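ATP phosphoribosyltransferase (Thermotoga maritima, PDB 1O63) probably catalyses the condensation of ATP with 5-phosphoribose 1-diphosphate to phosphoribosyl-ATP, the first step of histidine biosynthesis. Local coordinates at residues I61-D67 against I170-V176. Sequence-based numbering, arbitrary orientation.
Sequences IGFCGTD and IRTHVVV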
ATOM      1  N   ILE A  61      -6.685 -20.065  -9.081  1.00 19.95           N
ATOM      2  CA  ILE A  61      -7.242 -20.009  -7.721  1.00 18.84           C
ATOM      3  C   ILE A  61      -6.435 -19.002  -6.894  1.00 20.70           C
ATOM      4  O   ILE A  61      -5.223 -18.909  -7.082  1.00 18.71           O
ATOM      5  CB  ILE A  61      -7.214 -21.382  -7.056  1.00 21.75           C
ATOM      6  CG1 ILE A  61      -8.114 -22.376  -7.845  1.00 21.74           C
ATOM      7  CG2 ILE A  61      -7.735 -21.345  -5.606  1.00 21.13           C
ATOM      8  CD1 ILE A  61      -7.712 -23.824  -7.590  1.00 23.31           C
ATOM      9  N   GLY A  62      -7.096 -18.302  -5.970  1.00 19.73           N
ATOM     10  CA  GLY A  62      -6.377 -17.383  -5.095  1.00 20.22           C
ATOM     11  C   GLY A  62      -7.001 -17.364  -3.700  1.00 21.96           C
ATOM     12  O   GLY A  62      -7.943 -18.110  -3.398  1.00 19.87           O
ATOM     13  N   PHE A  63      -6.299 -16.689  -2.790  1.00 20.74           N
ATOM     14  CA  PHE A  63      -6.682 -16.536  -1.406  1.00 22.19           C
ATOM     15  C   PHE A  63      -6.458 -15.066  -0.970  1.00 23.11           C
ATOM     16  O   PHE A  63      -5.473 -14.466  -1.381  1.00 21.68           O
ATOM     17  CB  PHE A  63      -5.870 -17.434  -0.467  1.00 19.59           C
ATOM     18  CG  PHE A  63      -5.849 -18.878  -0.885  1.00 22.18           C
ATOM     19  CD1 PHE A  63      -4.948 -19.318  -1.846  1.00 22.51           C
ATOM     20  CD2 PHE A  63      -6.757 -19.783  -0.365  1.00 23.97           C
ATOM     21  CE1 PHE A  63      -4.918 -20.618  -2.279  1.00 24.56           C
ATOM     22  CE2 PHE A  63      -6.763 -21.099  -0.809  1.00 26.45           C
ATOM     23  CZ  PHE A  63      -5.843 -21.518  -1.746  1.00 27.21           C
ATOM     24  N   CYS A  64      -7.412 -14.538  -0.220  1.00 22.48           N
ATOM     25  CA  CYS A  64      -7.285 -13.187   0.307  1.00 23.24           C
ATOM     26  C   CYS A  64      -8.210 -12.990   1.506  1.00 21.90           C
ATOM     27  O   CYS A  64      -9.101 -13.802   1.758  1.00 21.37           O
ATOM     28  CB  CYS A  64      -7.529 -12.136  -0.772  1.00 24.57           C
ATOM     29  SG  CYS A  64      -9.132 -12.293  -1.596  1.00 29.41           S
ATOM     30  N   GLY A  65      -7.958 -11.974   2.318  1.00 20.06           N
ATOM     31  CA  GLY A  65      -8.805 -11.779   3.506  1.00 20.38           C
ATOM     32  C   GLY A  65     -10.118 -11.101   3.164  1.00 21.31           C
ATOM     33  O   GLY A  65     -10.351 -10.542   2.098  1.00 17.90           O
ATOM     34  N   THR A  66     -10.995 -11.033   4.193  1.00 21.72           N
ATOM     35  CA  THR A  66     -12.289 -10.390   4.013  1.00 23.66           C
ATOM     36  C   THR A  66     -12.144  -8.908   3.691  1.00 23.30           C
ATOM     37  O   THR A  66     -12.960  -8.348   2.947  1.00 24.26           O
ATOM     38  CB  THR A  66     -13.171 -10.560   5.276  1.00 26.36           C
ATOM     39  OG1 THR A  66     -13.029 -11.909   5.759  1.00 24.25           O
ATOM     40  CG2 THR A  66     -14.629 -10.303   4.941  1.00 29.44           C
ATOM     41  N   ASP A  67     -11.139  -8.254   4.219  1.00 24.19           N
ATOM     42  CA  ASP A  67     -10.875  -6.841   3.961  1.00 24.43           C
ATOM     43  C   ASP A  67     -10.703  -6.615   2.464  1.00 23.75           C
ATOM     44  O   ASP A  67     -11.357  -5.726   1.904  1.00 24.70           O
ATOM     45  CB  ASP A  67      -9.659  -6.357   4.756  1.00 21.51           C
ATOM     46  CG  ASP A  67      -8.447  -7.248   4.626  1.00 27.23           C
ATOM     47  OD1 ASP A  67      -7.317  -6.712   4.537  1.00 28.64           O
ATOM     48  OD2 ASP A  67      -8.566  -8.493   4.597  1.00 23.11           O
ATOM     49  N   ILE A 170     -12.697 -10.736  10.037  1.00 26.55           N
ATOM     50  CA  ILE A 170     -11.867 -10.982   8.866  1.00 26.30           C
ATOM     51  C   ILE A 170     -11.299 -12.400   8.894  1.00 27.79           C
ATOM     52  O   ILE A 170     -10.689 -12.834   9.871  1.00 26.59           O
ATOM     53  CB  ILE A 170     -10.713  -9.990   8.750  1.00 26.66           C
ATOM     54  CG1 ILE A 170     -11.264  -8.571   8.420  1.00 22.45           C
ATOM     55  CG2 ILE A 170      -9.714 -10.397   7.670  1.00 25.68           C
ATOM     56  CD1 ILE A 170     -10.255  -7.515   8.859  1.00 25.56           C
ATOM     57  N   ARG A 171     -11.491 -13.090   7.778  1.00 26.67           N
ATOM     58  CA  ARG A 171     -11.006 -14.458   7.636  1.00 26.10           C
ATOM     59  C   ARG A 171     -10.290 -14.572   6.273  1.00 25.32           C
ATOM     60  O   ARG A 171     -10.348 -13.685   5.453  1.00 24.55           O
ATOM     61  CB  ARG A 171     -12.226 -15.410   7.530  1.00 30.73           C
ATOM     62  CG  ARG A 171     -13.282 -15.232   8.582  1.00 34.67           C
ATOM     63  CD  ARG A 171     -14.330 -16.337   8.543  1.00 38.98           C
ATOM     64  NE  ARG A 171     -15.010 -16.436   9.847  1.00 42.10           N
ATOM     65  CZ  ARG A 171     -15.979 -15.594  10.201  1.00 42.59           C
ATOM     66  NH1 ARG A 171     -16.341 -14.620   9.382  1.00 43.72           N
ATOM     67  NH2 ARG A 171     -16.534 -15.744  11.390  1.00 45.78           N
ATOM     68  N   THR A 172      -9.769 -15.762   6.021  1.00 26.01           N
ATOM     69  CA  THR A 172      -9.188 -16.087   4.718  1.00 25.12           C
ATOM     70  C   THR A 172     -10.317 -16.601   3.830  1.00 25.20           C
ATOM     71  O   THR A 172     -11.225 -17.254   4.341  1.00 24.95           O
ATOM     72  CB  THR A 172      -8.137 -17.195   4.890  1.00 26.14           C
ATOM     73  OG1 THR A 172      -7.188 -16.702   5.860  1.00 27.39           O
ATOM     74  CG2 THR A 172      -7.433 -17.541   3.601  1.00 22.83           C
ATOM     75  N   HIS A 173     -10.272 -16.281   2.533  1.00 22.80           N
ATOM     76  CA  HIS A 173     -11.311 -16.788   1.625  1.00 21.04           C
ATOM     77  C   HIS A 173     -10.571 -17.449   0.426  1.00 22.12           C
ATOM     78  O   HIS A 173      -9.472 -16.983   0.154  1.00 21.43           O
ATOM     79  CB  HIS A 173     -12.131 -15.639   1.050  1.00 21.63           C
ATOM     80  CG  HIS A 173     -12.919 -14.850   2.050  1.00 22.65           C
ATOM     81  ND1 HIS A 173     -14.247 -15.039   2.271  1.00 22.90           N
ATOM     82  CD2 HIS A 173     -12.517 -13.874   2.911  1.00 23.03           C
ATOM     83  CE1 HIS A 173     -14.655 -14.208   3.250  1.00 26.30           C
ATOM     84  NE2 HIS A 173     -13.613 -13.496   3.642  1.00 23.18           N
ATOM     85  N   VAL A 174     -11.156 -18.453  -0.169  1.00 20.65           N
ATOM     86  CA  VAL A 174     -10.611 -19.018  -1.421  1.00 20.79           C
ATOM     87  C   VAL A 174     -11.476 -18.500  -2.574  1.00 22.01           C
ATOM     88  O   VAL A 174     -12.715 -18.455  -2.461  1.00 20.75           O
ATOM     89  CB  VAL A 174     -10.509 -20.523  -1.414  1.00 22.67           C
ATOM     90  CG1 VAL A 174     -11.833 -21.172  -1.019  1.00 22.58           C
ATOM     91  CG2 VAL A 174     -10.087 -21.068  -2.800  1.00 24.27           C
ATOM     92  N   VAL A 175     -10.833 -18.022  -3.641  1.00 21.32           N
ATOM     93  CA  VAL A 175     -11.534 -17.418  -4.764  1.00 21.44           C
ATOM     94  C   VAL A 175     -11.042 -18.054  -6.065  1.00 23.59           C
ATOM     95  O   VAL A 175      -9.860 -18.406  -6.155  1.00 21.51           O
ATOM     96  CB  VAL A 175     -11.377 -15.902  -4.854  1.00 23.02           C
ATOM     97  CG1 VAL A 175     -12.338 -15.208  -3.889  1.00 27.13           C
ATOM     98  CG2 VAL A 175      -9.943 -15.440  -4.622  1.00 21.83           C
ATOM     99  N   VAL A 176     -11.947 -18.268  -7.011  1.00 21.86           N
ATOM    100  CA  VAL A 176     -11.574 -18.991  -8.231  1.00 21.32           C
ATOM    101  C   VAL A 176     -11.897 -18.149  -9.461  1.00 22.39           C
ATOM    102  O   VAL A 176     -12.978 -17.578  -9.556  1.00 21.33           O
ATOM    103  CB  VAL A 176     -12.325 -20.334  -8.326  1.00 23.33           C
ATOM    104  CG1 VAL A 176     -12.089 -21.053  -9.650  1.00 18.58           C
ATOM    105  CG2 VAL A 176     -11.915 -21.315  -7.205  1.00 23.95           C
TER
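Thr66 OG1 joins the two segments just beyond the end of strand 61-65, in the first turn of helix 66-71, gripped by two partners from strand 170-176. The amide of Arg171 points almost straight at it (N to OG1 2.8 Å, 174° at the hydrogen), and His173 NE2 meets the same oxygen at 2.7 Å, in the plane of the imidazole and at its edge. The hydroxyl reaches both because it lies anti to its own carbonyl carbon (chi1 -42°). Without the hydroxyl, as with an alanine here, the Arg171 amide and His173 NE2 would probably lose their shared mate, and the imidazole would be freer to turn. That ring is also held at its far nitrogen, where ND1 bonds to Gln78 OE1. A weak bond from Thr66 N to Arg171 O closes this end.

Behind it the strands run antiparallel. Cys64 and His173 form one hydrogen-bonded pair, with His173 N 2.8 Å from Cys64 O; Gly62 and Val175 form the other. In the latter, Gly62 N approaches Val175 O in the carbonyl plane, whereas Val175 N sits 44° above the plane of the Gly62 carbonyl. Val175 CG2 lies 3.6 Å from Gly62 O, against the glycine backbone. On the face carrying Ile61, Phe63, Val174 and Val176, neighbours lie side by side: Ile61 CG2 touches Val174 CG2 at 3.7 Å, and Phe63 CE2 comes within 3.8 Å of Val174 CB. Helix 185-204 covers this face through Phe191, Leu192 and Leu195. Strand 4-8 flanks 61-65 and strand 81-94 flanks 161-176, so the pair lies inside the mixed sheet, and Gly65 takes the N-cap position of helix 66-71, a strand-to-helix turn within the periplasmic-binding-protein-like fold of HisG.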